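Local coordinates for protein acetate kinase (Entamoeba histolytica, PDB 4H0O) that probably transfers phosphate to acetate to make acetyl phosphate, as a pyrophosphate-dependent acetate kinase of the ASKHA superfamily, at residues G326-L338 and S379-E391. Residues are numbered along the deposited sequence; the frame is centred on the assembly and turned at random.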
loop_
_atom_site.group_PDB
_atom_site.type_symbol
_atom_site.label_atom_id
_atom_site.label_comp_id
_atom_site.label_asym_id
_atom_site.label_seq_id
_atom_site.Cartn_x
_atom_site.Cartn_y
_atom_site.Cartn_z
ATOM N N GLY B 326 8.296 7.966 14.289
ATOM C CA GLY B 326 8.935 7.078 15.246
ATOM C C GLY B 326 8.015 6.013 15.816
ATOM O O GLY B 326 6.888 5.838 15.350
ATOM N N LEU B 327 8.501 5.301 16.830
ATOM C CA LEU B 327 7.761 4.188 17.419
ATOM C C LEU B 327 8.227 3.888 18.842
ATOM O O LEU B 327 9.377 3.492 19.056
ATOM C CB LEU B 327 7.922 2.934 16.556
ATOM C CG LEU B 327 7.301 1.655 17.122
ATOM C CD1 LEU B 327 5.796 1.811 17.223
ATOM C CD2 LEU B 327 7.662 0.441 16.270
ATOM N N ASP B 328 7.331 4.072 19.808
ATOM C CA ASP B 328 7.623 3.739 21.196
ATOM C C ASP B 328 6.972 2.417 21.599
ATOM O O ASP B 328 7.552 1.628 22.352
ATOM C CB ASP B 328 7.134 4.851 22.125
ATOM C CG ASP B 328 7.771 6.190 21.817
ATOM O OD1 ASP B 328 8.978 6.214 21.494
ATOM O OD2 ASP B 328 7.061 7.217 21.896
ATOM N N LEU B 329 5.766 2.177 21.090
ATOM C CA LEU B 329 4.989 1.012 21.502
ATOM C C LEU B 329 4.213 0.393 20.352
ATOM O O LEU B 329 3.397 1.063 19.707
ATOM C CB LEU B 329 4.020 1.382 22.631
ATOM C CG LEU B 329 3.097 0.258 23.121
ATOM C CD1 LEU B 329 3.909 -0.865 23.742
ATOM C CD2 LEU B 329 2.056 0.776 24.110
ATOM N N LEU B 330 4.475 -0.889 20.102
ATOM C CA LEU B 330 3.701 -1.669 19.144
ATOM C C LEU B 330 2.718 -2.546 19.917
ATOM O O LEU B 330 3.117 -3.294 20.816
ATOM C CB LEU B 330 4.626 -2.536 18.280
ATOM C CG LEU B 330 3.952 -3.435 17.237
ATOM C CD1 LEU B 330 3.354 -2.603 16.118
ATOM C CD2 LEU B 330 4.920 -4.476 16.672
ATOM N N VAL B 331 1.435 -2.447 19.588
ATOM C CA VAL B 331 0.415 -3.185 20.325
ATOM C C VAL B 331 -0.437 -4.073 19.428
ATOM O O VAL B 331 -0.937 -3.632 18.392
ATOM C CB VAL B 331 -0.509 -2.234 21.109
ATOM C CG1 VAL B 331 -1.270 -1.327 20.155
ATOM C CG2 VAL B 331 -1.469 -3.028 21.982
ATOM N N PHE B 332 -0.606 -5.328 19.837
ATOM C CA PHE B 332 -1.462 -6.256 19.112
ATOM C C PHE B 332 -2.822 -6.394 19.789
ATOM O O PHE B 332 -2.904 -6.473 21.016
ATOM C CB PHE B 332 -0.793 -7.624 19.010
ATOM C CG PHE B 332 0.460 -7.624 18.194
ATOM C CD1 PHE B 332 0.397 -7.656 16.808
ATOM C CD2 PHE B 332 1.705 -7.602 18.808
ATOM C CE1 PHE B 332 1.554 -7.661 16.048
ATOM C CE2 PHE B 332 2.865 -7.607 18.056
ATOM C CZ PHE B 332 2.790 -7.637 16.673
ATOM N N THR B 333 -3.888 -6.425 18.994
ATOM C CA THR B 333 -5.224 -6.577 19.558
ATOM C C THR B 333 -6.127 -7.438 18.680
ATOM O O THR B 333 -5.725 -7.877 17.600
ATOM C CB THR B 333 -5.887 -5.211 19.848
ATOM O OG1 THR B 333 -7.079 -5.406 20.618
ATOM C CG2 THR B 333 -6.239 -4.501 18.560
ATOM N N ASP B 334 -7.341 -7.679 19.167
ATOM C CA ASP B 334 -8.288 -8.618 18.561
ATOM C C ASP B 334 -7.764 -10.054 18.473
ATOM O O ASP B 334 -6.607 -10.322 18.804
ATOM C CB ASP B 334 -8.795 -8.130 17.203
ATOM C CG ASP B 334 -9.850 -9.055 16.619
ATOM O OD1 ASP B 334 -10.188 -10.056 17.283
ATOM O OD2 ASP B 334 -10.320 -8.797 15.491
ATOM N N GLN B 335 -8.634 -10.959 18.022
ATOM C CA GLN B 335 -8.416 -12.409 18.111
ATOM C C GLN B 335 -7.020 -12.907 17.731
ATOM O O GLN B 335 -6.358 -13.566 18.534
ATOM C CB GLN B 335 -9.482 -13.162 17.304
ATOM C CG GLN B 335 -10.532 -13.863 18.157
ATOM C CD GLN B 335 -10.537 -15.369 17.956
ATOM O OE1 GLN B 335 -10.046 -15.874 16.944
ATOM N NE2 GLN B 335 -11.088 -16.095 18.923
ATOM N N MET B 336 -6.571 -12.593 16.519
ATOM C CA MET B 336 -5.278 -13.087 16.045
ATOM C C MET B 336 -4.088 -12.411 16.726
ATOM O O MET B 336 -3.048 -13.042 16.939
ATOM C CB MET B 336 -5.171 -12.965 14.523
ATOM C CG MET B 336 -6.213 -13.793 13.774
ATOM S SD MET B 336 -6.241 -15.520 14.318
ATOM C CE MET B 336 -7.717 -16.135 13.505
ATOM N N GLY B 337 -4.242 -11.137 17.071
ATOM C CA GLY B 337 -3.186 -10.400 17.745
ATOM C C GLY B 337 -2.952 -10.888 19.164
ATOM O O GLY B 337 -1.824 -10.861 19.660
ATOM N N LEU B 338 -4.021 -11.346 19.811
ATOM C CA LEU B 338 -3.962 -11.747 21.212
ATOM C C LEU B 338 -3.593 -13.217 21.388
ATOM O O LEU B 338 -2.898 -13.574 22.341
ATOM C CB LEU B 338 -5.309 -11.478 21.890
ATOM C CG LEU B 338 -5.837 -10.044 21.842
ATOM C CD1 LEU B 338 -7.278 -9.987 22.320
ATOM C CD2 LEU B 338 -4.963 -9.109 22.672
ATOM N N SER B 379 14.286 -3.227 26.414
ATOM C CA SER B 379 14.045 -3.094 24.977
ATOM C C SER B 379 13.635 -1.676 24.594
ATOM O O SER B 379 12.722 -1.101 25.191
ATOM C CB SER B 379 12.972 -4.085 24.518
ATOM O OG SER B 379 12.711 -3.954 23.132
ATOM N N LYS B 380 14.320 -1.128 23.591
ATOM C CA LYS B 380 14.093 0.242 23.137
ATOM C C LYS B 380 12.631 0.473 22.757
ATOM O O LYS B 380 11.979 1.381 23.282
ATOM C CB LYS B 380 15.001 0.564 21.947
ATOM C CG LYS B 380 14.957 2.026 21.519
ATOM C CD LYS B 380 15.382 2.191 20.066
ATOM C CE LYS B 380 15.268 3.640 19.620
ATOM N NZ LYS B 380 15.544 3.796 18.166
ATOM N N VAL B 381 12.125 -0.355 21.846
ATOM C CA VAL B 381 10.714 -0.336 21.483
ATOM C C VAL B 381 9.979 -1.376 22.322
ATOM O O VAL B 381 10.447 -2.509 22.463
ATOM C CB VAL B 381 10.513 -0.666 19.990
ATOM C CG1 VAL B 381 9.031 -0.649 19.627
ATOM C CG2 VAL B 381 11.279 0.317 19.124
ATOM N N GLN B 382 8.836 -0.996 22.881
ATOM C CA GLN B 382 8.049 -1.926 23.683
ATOM C C GLN B 382 6.954 -2.585 22.849
ATOM O O GLN B 382 6.420 -1.975 21.919
ATOM C CB GLN B 382 7.447 -1.211 24.896
ATOM C CG GLN B 382 8.471 -0.848 25.966
ATOM C CD GLN B 382 9.217 -2.061 26.496
ATOM O OE1 GLN B 382 8.606 -3.015 26.982
ATOM N NE2 GLN B 382 10.544 -2.033 26.395
ATOM N N VAL B 383 6.636 -3.835 23.180
ATOM C CA VAL B 383 5.568 -4.570 22.506
ATOM C C VAL B 383 4.581 -5.105 23.539
ATOM O O VAL B 383 4.985 -5.700 24.543
ATOM C CB VAL B 383 6.122 -5.753 21.680
ATOM C CG1 VAL B 383 4.983 -6.574 21.088
ATOM C CG2 VAL B 383 7.030 -5.256 20.576
ATOM N N CYS B 384 3.290 -4.892 23.305
ATOM C CA CYS B 384 2.284 -5.406 24.223
ATOM C C CYS B 384 1.052 -5.914 23.490
ATOM O O CYS B 384 0.808 -5.559 22.333
ATOM C CB CYS B 384 1.878 -4.334 25.236
ATOM S SG CYS B 384 0.686 -3.140 24.602
ATOM N N VAL B 385 0.288 -6.760 24.172
ATOM C CA VAL B 385 -1.026 -7.169 23.700
ATOM C C VAL B 385 -2.051 -6.459 24.571
ATOM O O VAL B 385 -1.850 -6.318 25.781
ATOM C CB VAL B 385 -1.225 -8.694 23.804
ATOM C CG1 VAL B 385 -0.477 -9.405 22.695
ATOM C CG2 VAL B 385 -0.764 -9.207 25.167
ATOM N N ALA B 386 -3.142 -6.001 23.962
ATOM C CA ALA B 386 -4.175 -5.287 24.703
ATOM C C ALA B 386 -5.569 -5.758 24.299
ATOM O O ALA B 386 -5.937 -5.683 23.126
ATOM C CB ALA B 386 -4.034 -3.786 24.504
ATOM N N PRO B 387 -6.343 -6.253 25.280
ATOM C CA PRO B 387 -7.707 -6.766 25.088
ATOM C C PRO B 387 -8.663 -5.718 24.518
ATOM O O PRO B 387 -8.548 -4.538 24.855
ATOM C CB PRO B 387 -8.144 -7.133 26.509
ATOM C CG PRO B 387 -6.874 -7.393 27.244
ATOM C CD PRO B 387 -5.867 -6.443 26.663
ATOM N N ASN B 388 -9.598 -6.154 23.676
ATOM C CA ASN B 388 -10.584 -5.256 23.080
ATOM C C ASN B 388 -11.952 -5.920 22.925
ATOM O O ASN B 388 -12.560 -5.853 21.854
ATOM C CB ASN B 388 -10.100 -4.749 21.715
ATOM C CG ASN B 388 -9.956 -5.868 20.695
ATOM O OD1 ASN B 388 -9.612 -6.999 21.044
ATOM N ND2 ASN B 388 -10.231 -5.557 19.429
ATOM N N ASP B 389 -12.429 -6.558 23.991
ATOM C CA ASP B 389 -13.735 -7.220 23.975
ATOM C C ASP B 389 -14.832 -6.286 23.469
ATOM O O ASP B 389 -14.992 -5.170 23.973
ATOM C CB ASP B 389 -14.091 -7.752 25.368
ATOM C CG ASP B 389 -15.543 -8.197 25.471
ATOM O OD1 ASP B 389 -15.838 -9.366 25.144
ATOM O OD2 ASP B 389 -16.390 -7.377 25.887
ATOM N N GLU B 390 -15.571 -6.754 22.465
ATOM C CA GLU B 390 -16.583 -5.960 21.770
ATOM C C GLU B 390 -17.532 -5.171 22.672
ATOM O O GLU B 390 -17.805 -3.998 22.414
ATOM C CB GLU B 390 -17.413 -6.854 20.847
ATOM C CG GLU B 390 -16.653 -7.449 19.677
ATOM C CD GLU B 390 -17.578 -8.099 18.664
ATOM O OE1 GLU B 390 -17.920 -7.438 17.660
ATOM O OE2 GLU B 390 -17.968 -9.268 18.876
ATOM N N GLU B 391 -18.043 -5.813 23.719
ATOM C CA GLU B 391 -19.040 -5.175 24.578
ATOM C C GLU B 391 -18.444 -4.075 25.445
ATOM O O GLU B 391 -19.028 -2.997 25.570
ATOM C CB GLU B 391 -19.767 -6.206 25.442
ATOM C CG GLU B 391 -20.816 -7.000 24.685
ATOM C CD GLU B 391 -20.212 -7.928 23.653
ATOM O OE1 GLU B 391 -19.111 -8.467 23.904
ATOM O OE2 GLU B 391 -20.834 -8.112 22.586
HETATM O O HOH W 1 9.326 2.568 24.374
#
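Thr-333 and Asn-388 meet where two paired parallel strands run out. The side chain of Thr-333 leaves the backbone toward segment 379-391, and OG1 is anti to the backbone N (chi1 -170°). Thr-333 OG1 donates to Ala-386 O at 2.8 Å and lies almost in line with that carbonyl. Thr-333 OG1 also sits over the flat face of the Asn-388 amide, 2.9 Å from CG, and is not hydrogen-bonded to it. Asn-388 OD1 accepts a weak, bent bond from Asp-334 N at 3.0 Å, while its ND2 bonds Ser-187 OG.

Before this point, strands 329-333 and 382-385 are joined by five backbone hydrogen bonds, the first from Gln-382 N to Asp-328 O and the last from Ala-386 N to Phe-332 O. They are neighbours in the mixed sheet of a ribonuclease H-like domain. Strand 205-211 flanks 329-333 on its other side. The segments run on toward the predicted active site: Asp-334 lies near His-184, and Glu-390 is a predicted magnesium ligand.

On one face, Val-331 CG2 touches Cys-384 SG at 3.4 Å and Ala-386 CB at 3.7 Å. Leu-329 sends CD1 over the neighbouring strand, 3.3 Å from Gln-382 O. Phe-373 of strand 372-373 touches Leu-329, Gln-382 and Cys-384 on this face.

The opposite face carries Leu-330, Phe-332, Val-383 and Val-385 and packs on helix 341-350. Here Val-383 CG1 meets the edge of the Phe-332 ring, 3.8 Å from CE2. Val-385 CG1 lies beside Phe-332 CB, and Leu-338 CD2 reaches back to within 3.9 Å of Val-385 CB.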